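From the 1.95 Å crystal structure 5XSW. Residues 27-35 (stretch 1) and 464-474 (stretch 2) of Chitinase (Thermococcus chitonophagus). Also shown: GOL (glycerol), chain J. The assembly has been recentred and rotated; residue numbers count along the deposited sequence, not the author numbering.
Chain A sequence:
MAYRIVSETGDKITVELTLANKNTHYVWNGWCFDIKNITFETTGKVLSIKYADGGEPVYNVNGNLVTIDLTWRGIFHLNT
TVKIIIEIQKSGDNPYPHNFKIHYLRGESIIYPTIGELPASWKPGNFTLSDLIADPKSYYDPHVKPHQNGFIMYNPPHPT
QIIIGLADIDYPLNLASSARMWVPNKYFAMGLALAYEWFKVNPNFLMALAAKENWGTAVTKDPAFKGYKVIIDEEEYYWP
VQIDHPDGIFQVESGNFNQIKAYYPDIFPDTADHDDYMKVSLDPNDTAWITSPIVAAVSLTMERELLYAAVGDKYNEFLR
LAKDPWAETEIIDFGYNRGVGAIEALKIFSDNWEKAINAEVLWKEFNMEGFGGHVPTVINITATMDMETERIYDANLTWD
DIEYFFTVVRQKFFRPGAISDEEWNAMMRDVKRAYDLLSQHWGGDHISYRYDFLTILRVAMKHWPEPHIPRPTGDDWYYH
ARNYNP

Stretch 1 (27-35) VWNGWCFDI
Stretch 2, residues 464-474: WPEPHIPRPTG

Proline-rich segments often pack by offering compact, puckered aliphatic rings to an aromatic side chain while their exposed carbonyls take up nearby N-H groups, and residues 27-35 and 464-474 of this chitinase illustrate both habits. At the apolar centre lies Trp-28, its CA-to-CB bond directed toward the second stretch and its side chain at chi1 173° (t), chi2 -101°. Pro-465, with a C-gamma exo ring, covers one face of the indole: its CB sits 3.4 Å from the centroid of the five-membered ring of Trp-28, 13° off the normal, a CH-pi contact in which a slightly polarised C-H meets the pi cloud. Pro-470 CB adds an apolar contact, 3.8 Å from Trp-28 CZ2.

Along the indole edge, carbonyl oxygens replace the proline rings. Trp-28 NE1 donates to Pro-467 O at 2.9 Å (138°), and His-468 O lies near the ring plane, 3.4 Å from Trp-28 CZ2. Pro-467 follows a cis peptide bond, and the chain there is braced internally by His-468 ND1 donating to Pro-465 O at 2.9 Å, with His-468 at chi1 -65° (m).

The two backbones run in the same general sense, with CA separations of 6.7 Å for Trp-28 and Pro-465, 5.5 Å for Asn-29 and Pro-470, and 5.7 Å for Cys-32 and Gly-474. Stretch 2 has no regular helix or strand; most of it is extended, with psi near 140-160°, although His-468 turns to -68/-31. Stretch 1 begins with a type II turn from Val-27 to Gly-30, closed by Gly-30 N donating to Val-27 O at 2.9 Å. Trp-28 (-50/123) and Asn-29 (71/5) occupy its central positions, and the segment then leads into an extended strand that includes Phe-33 to Ile-35.

Asn-29 (chi1 -140°, chi2 14°) points its CA-to-CB bond sideways, but its amide reaches the partner. Its OD1 accepts from Arg-471 N at 3.0 Å (154°), so a side chain satisfies a backbone amide that no regular structure engages. Water 2 accepts from Asn-29 ND2 (3.0 Å) and donates to Ile-469 O (2.9 Å). Arg-471 (m, t, m for chi1 to chi3; chi4 -84°) folds back until its NH2 is 3.0 Å from Asn-29 O and 3.4 Å from Phe-33 CE1, at the edge of that ring. Glycerol spans the same corner: Asn-29 ND2 donates to its O2 at 2.8 Å and Arg-471 NH2 to its O1 at 2.9 Å. Water 3 accepts from Arg-471 NE (2.9 Å) and donates to Cys-32 O (2.7 Å).

At the far polar edge, Thr-473 (chi1 -170°, t) places OG1 2.8 Å from Cys-32 O in a weak hydrogen bond. Asp-34 (chi1 -74°, m) accepts a weak bond at OD1 from Gly-474 N (3.3 Å), while its OD2 lies 2.7 Å from Gly-474 O, close enough that the carboxyl group probably carries a proton. Gly-474, at 98/179, occupies the N-cap position before a helix; a CB there would jam against the preceding carbonyl.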

# COMPACT_ATOMS: atom_id res chain seq x y z
N VAL A 27 -4.51 2.62 -23.62
CA VAL A 27 -4.58 1.38 -24.38
C VAL A 27 -3.87 0.29 -23.55
O VAL A 27 -2.97 0.60 -22.74
CB VAL A 27 -3.92 1.49 -25.82
CG1 VAL A 27 -4.35 2.77 -26.52
CG2 VAL A 27 -2.45 1.39 -25.76
N TRP A 28 -4.29 -0.95 -23.72
CA TRP A 28 -3.81 -2.11 -22.99
C TRP A 28 -2.31 -2.17 -23.00
O TRP A 28 -1.69 -2.11 -24.07
CB TRP A 28 -4.37 -3.37 -23.60
CG TRP A 28 -3.78 -4.60 -22.99
CD1 TRP A 28 -2.80 -5.39 -23.52
CD2 TRP A 28 -4.18 -5.21 -21.74
NE1 TRP A 28 -2.52 -6.44 -22.66
CE2 TRP A 28 -3.38 -6.37 -21.58
CE3 TRP A 28 -5.14 -4.89 -20.75
CZ2 TRP A 28 -3.48 -7.21 -20.46
CZ3 TRP A 28 -5.26 -5.73 -19.63
CH2 TRP A 28 -4.45 -6.89 -19.51
N ASN A 29 -1.72 -2.20 -21.80
CA ASN A 29 -0.28 -2.35 -21.61
C ASN A 29 0.51 -1.12 -22.03
O ASN A 29 1.71 -1.12 -21.99
CB ASN A 29 0.26 -3.57 -22.38
CG ASN A 29 1.30 -4.34 -21.58
OD1 ASN A 29 1.44 -4.13 -20.38
ND2 ASN A 29 2.01 -5.26 -22.25
N GLY A 30 -0.17 -0.05 -22.42
CA GLY A 30 0.54 1.13 -22.85
C GLY A 30 0.13 2.40 -22.13
O GLY A 30 0.27 3.51 -22.68
N TRP A 31 -0.37 2.27 -20.90
CA TRP A 31 -0.85 3.45 -20.18
C TRP A 31 0.35 4.20 -19.63
O TRP A 31 0.36 5.44 -19.51
CB TRP A 31 -1.82 3.03 -19.06
CG TRP A 31 -2.31 4.16 -18.19
CD1 TRP A 31 -3.39 4.99 -18.43
CD2 TRP A 31 -1.76 4.59 -16.93
NE1 TRP A 31 -3.51 5.91 -17.41
CE2 TRP A 31 -2.53 5.68 -16.48
CE3 TRP A 31 -0.67 4.18 -16.15
CZ2 TRP A 31 -2.26 6.34 -15.29
CZ3 TRP A 31 -0.39 4.85 -14.97
CH2 TRP A 31 -1.20 5.92 -14.56
N CYS A 32 1.37 3.43 -19.26
CA CYS A 32 2.63 3.96 -18.80
C CYS A 32 3.72 2.94 -19.21
O CYS A 32 3.52 1.70 -19.14
CB CYS A 32 2.67 4.15 -17.27
SG CYS A 32 3.99 5.13 -16.70
N PHE A 33 4.86 3.47 -19.64
CA PHE A 33 6.07 2.65 -19.84
C PHE A 33 7.10 3.06 -18.84
O PHE A 33 7.45 4.24 -18.73
CB PHE A 33 6.63 2.82 -21.30
CG PHE A 33 5.66 2.41 -22.35
CD1 PHE A 33 5.44 1.06 -22.63
CD2 PHE A 33 4.95 3.35 -23.06
CE1 PHE A 33 4.52 0.67 -23.62
CE2 PHE A 33 4.02 2.98 -24.04
CZ PHE A 33 3.79 1.64 -24.31
N ASP A 34 7.63 2.09 -18.10
CA ASP A 34 8.70 2.37 -17.17
C ASP A 34 10.00 1.81 -17.78
O ASP A 34 10.11 0.60 -17.96
CB ASP A 34 8.47 1.70 -15.80
CG ASP A 34 7.39 2.40 -14.97
OD1 ASP A 34 6.82 3.39 -15.47
OD2 ASP A 34 7.15 1.93 -13.84
N ILE A 35 10.95 2.68 -18.06
CA ILE A 35 12.21 2.25 -18.74
C ILE A 35 13.34 2.07 -17.77
O ILE A 35 13.76 3.02 -17.10
CB ILE A 35 12.56 3.28 -19.85
CG1 ILE A 35 11.41 3.24 -20.89
CG2 ILE A 35 13.93 2.91 -20.47
CD1 ILE A 35 11.65 4.08 -22.10
N TRP A 464 -9.35 -11.56 -25.29
CA TRP A 464 -8.71 -10.59 -24.39
C TRP A 464 -7.47 -9.94 -25.03
O TRP A 464 -6.80 -10.54 -25.86
CB TRP A 464 -8.34 -11.28 -23.07
CG TRP A 464 -9.53 -11.65 -22.20
CD1 TRP A 464 -10.84 -11.74 -22.57
CD2 TRP A 464 -9.49 -11.99 -20.80
NE1 TRP A 464 -11.62 -12.12 -21.50
CE2 TRP A 464 -10.81 -12.27 -20.40
CE3 TRP A 464 -8.45 -12.08 -19.84
CZ2 TRP A 464 -11.14 -12.64 -19.08
CZ3 TRP A 464 -8.77 -12.45 -18.54
CH2 TRP A 464 -10.10 -12.74 -18.17
N PRO A 465 -7.15 -8.70 -24.64
CA PRO A 465 -5.95 -8.04 -25.18
C PRO A 465 -4.69 -8.89 -24.95
O PRO A 465 -4.59 -9.58 -23.92
CB PRO A 465 -5.86 -6.74 -24.39
CG PRO A 465 -7.10 -6.62 -23.64
CD PRO A 465 -7.78 -7.93 -23.55
N GLU A 466 -3.77 -8.86 -25.91
CA GLU A 466 -2.49 -9.56 -25.84
C GLU A 466 -1.39 -8.54 -25.60
O GLU A 466 -1.49 -7.40 -26.06
CB GLU A 466 -2.24 -10.35 -27.13
CG GLU A 466 -3.21 -11.52 -27.33
CD GLU A 466 -2.75 -12.77 -26.60
OE1 GLU A 466 -1.81 -12.68 -25.78
OE2 GLU A 466 -3.29 -13.87 -26.88
N PRO A 467 -0.34 -8.91 -24.85
CA PRO A 467 -0.22 -10.18 -24.12
C PRO A 467 -1.22 -10.20 -22.91
O PRO A 467 -1.56 -9.12 -22.41
CB PRO A 467 1.24 -10.16 -23.66
CG PRO A 467 1.49 -8.71 -23.41
CD PRO A 467 0.73 -7.97 -24.48
N HIS A 468 -1.69 -11.37 -22.49
CA HIS A 468 -2.74 -11.41 -21.47
C HIS A 468 -2.26 -10.91 -20.12
O HIS A 468 -3.04 -10.36 -19.36
CB HIS A 468 -3.29 -12.81 -21.33
CG HIS A 468 -3.99 -13.31 -22.55
ND1 HIS A 468 -4.63 -12.46 -23.44
CD2 HIS A 468 -4.16 -14.56 -23.04
CE1 HIS A 468 -5.17 -13.17 -24.41
NE2 HIS A 468 -4.90 -14.45 -24.19
N ILE A 469 -0.98 -11.11 -19.81
CA ILE A 469 -0.40 -10.58 -18.56
C ILE A 469 0.31 -9.27 -18.85
O ILE A 469 1.30 -9.24 -19.59
CB ILE A 469 0.56 -11.61 -17.93
CG1 ILE A 469 -0.19 -12.93 -17.72
CG2 ILE A 469 1.23 -11.05 -16.65
CD1 ILE A 469 0.71 -14.07 -17.19
N PRO A 470 -0.21 -8.15 -18.29
CA PRO A 470 0.37 -6.84 -18.57
C PRO A 470 1.60 -6.61 -17.70
O PRO A 470 1.73 -7.30 -16.67
CB PRO A 470 -0.78 -5.86 -18.21
CG PRO A 470 -1.47 -6.56 -17.06
CD PRO A 470 -1.38 -8.07 -17.37
N ARG A 471 2.48 -5.70 -18.07
CA ARG A 471 3.59 -5.31 -17.18
C ARG A 471 3.07 -4.47 -15.99
O ARG A 471 2.19 -3.62 -16.18
CB ARG A 471 4.63 -4.47 -17.92
CG ARG A 471 5.20 -5.14 -19.21
CD ARG A 471 6.30 -4.24 -19.85
NE ARG A 471 5.57 -3.22 -20.55
CZ ARG A 471 5.09 -3.37 -21.77
NH1 ARG A 471 5.38 -4.45 -22.48
NH2 ARG A 471 4.36 -2.41 -22.29
N PRO A 472 3.63 -4.71 -14.80
CA PRO A 472 3.50 -3.73 -13.71
C PRO A 472 4.14 -2.44 -14.19
O PRO A 472 5.16 -2.48 -14.90
CB PRO A 472 4.30 -4.35 -12.55
CG PRO A 472 5.31 -5.32 -13.27
CD PRO A 472 4.56 -5.81 -14.47
N THR A 473 3.57 -1.30 -13.81
CA THR A 473 4.06 -0.05 -14.37
C THR A 473 3.63 1.15 -13.51
O THR A 473 2.96 0.96 -12.49
CB THR A 473 3.57 0.11 -15.85
OG1 THR A 473 4.24 1.21 -16.48
CG2 THR A 473 2.06 0.29 -15.92
N GLY A 474 4.04 2.37 -13.91
CA GLY A 474 3.67 3.60 -13.22
C GLY A 474 4.74 4.10 -12.27
O GLY A 474 5.77 3.45 -12.07
C1 GOL J . 3.06 -3.40 -25.90
O1 GOL J . 3.23 -2.40 -24.91
C2 GOL J . 3.13 -4.76 -25.25
O2 GOL J . 1.79 -5.19 -25.08
C3 GOL J . 3.85 -5.73 -26.18
O3 GOL J . 4.36 -6.87 -25.48
O HOH W 1 1.91 -2.15 -18.44
O HOH W 2 3.29 -7.48 -20.71
O HOH W 3 4.20 -0.90 -19.44
O HOH W 4 6.63 -0.56 -18.31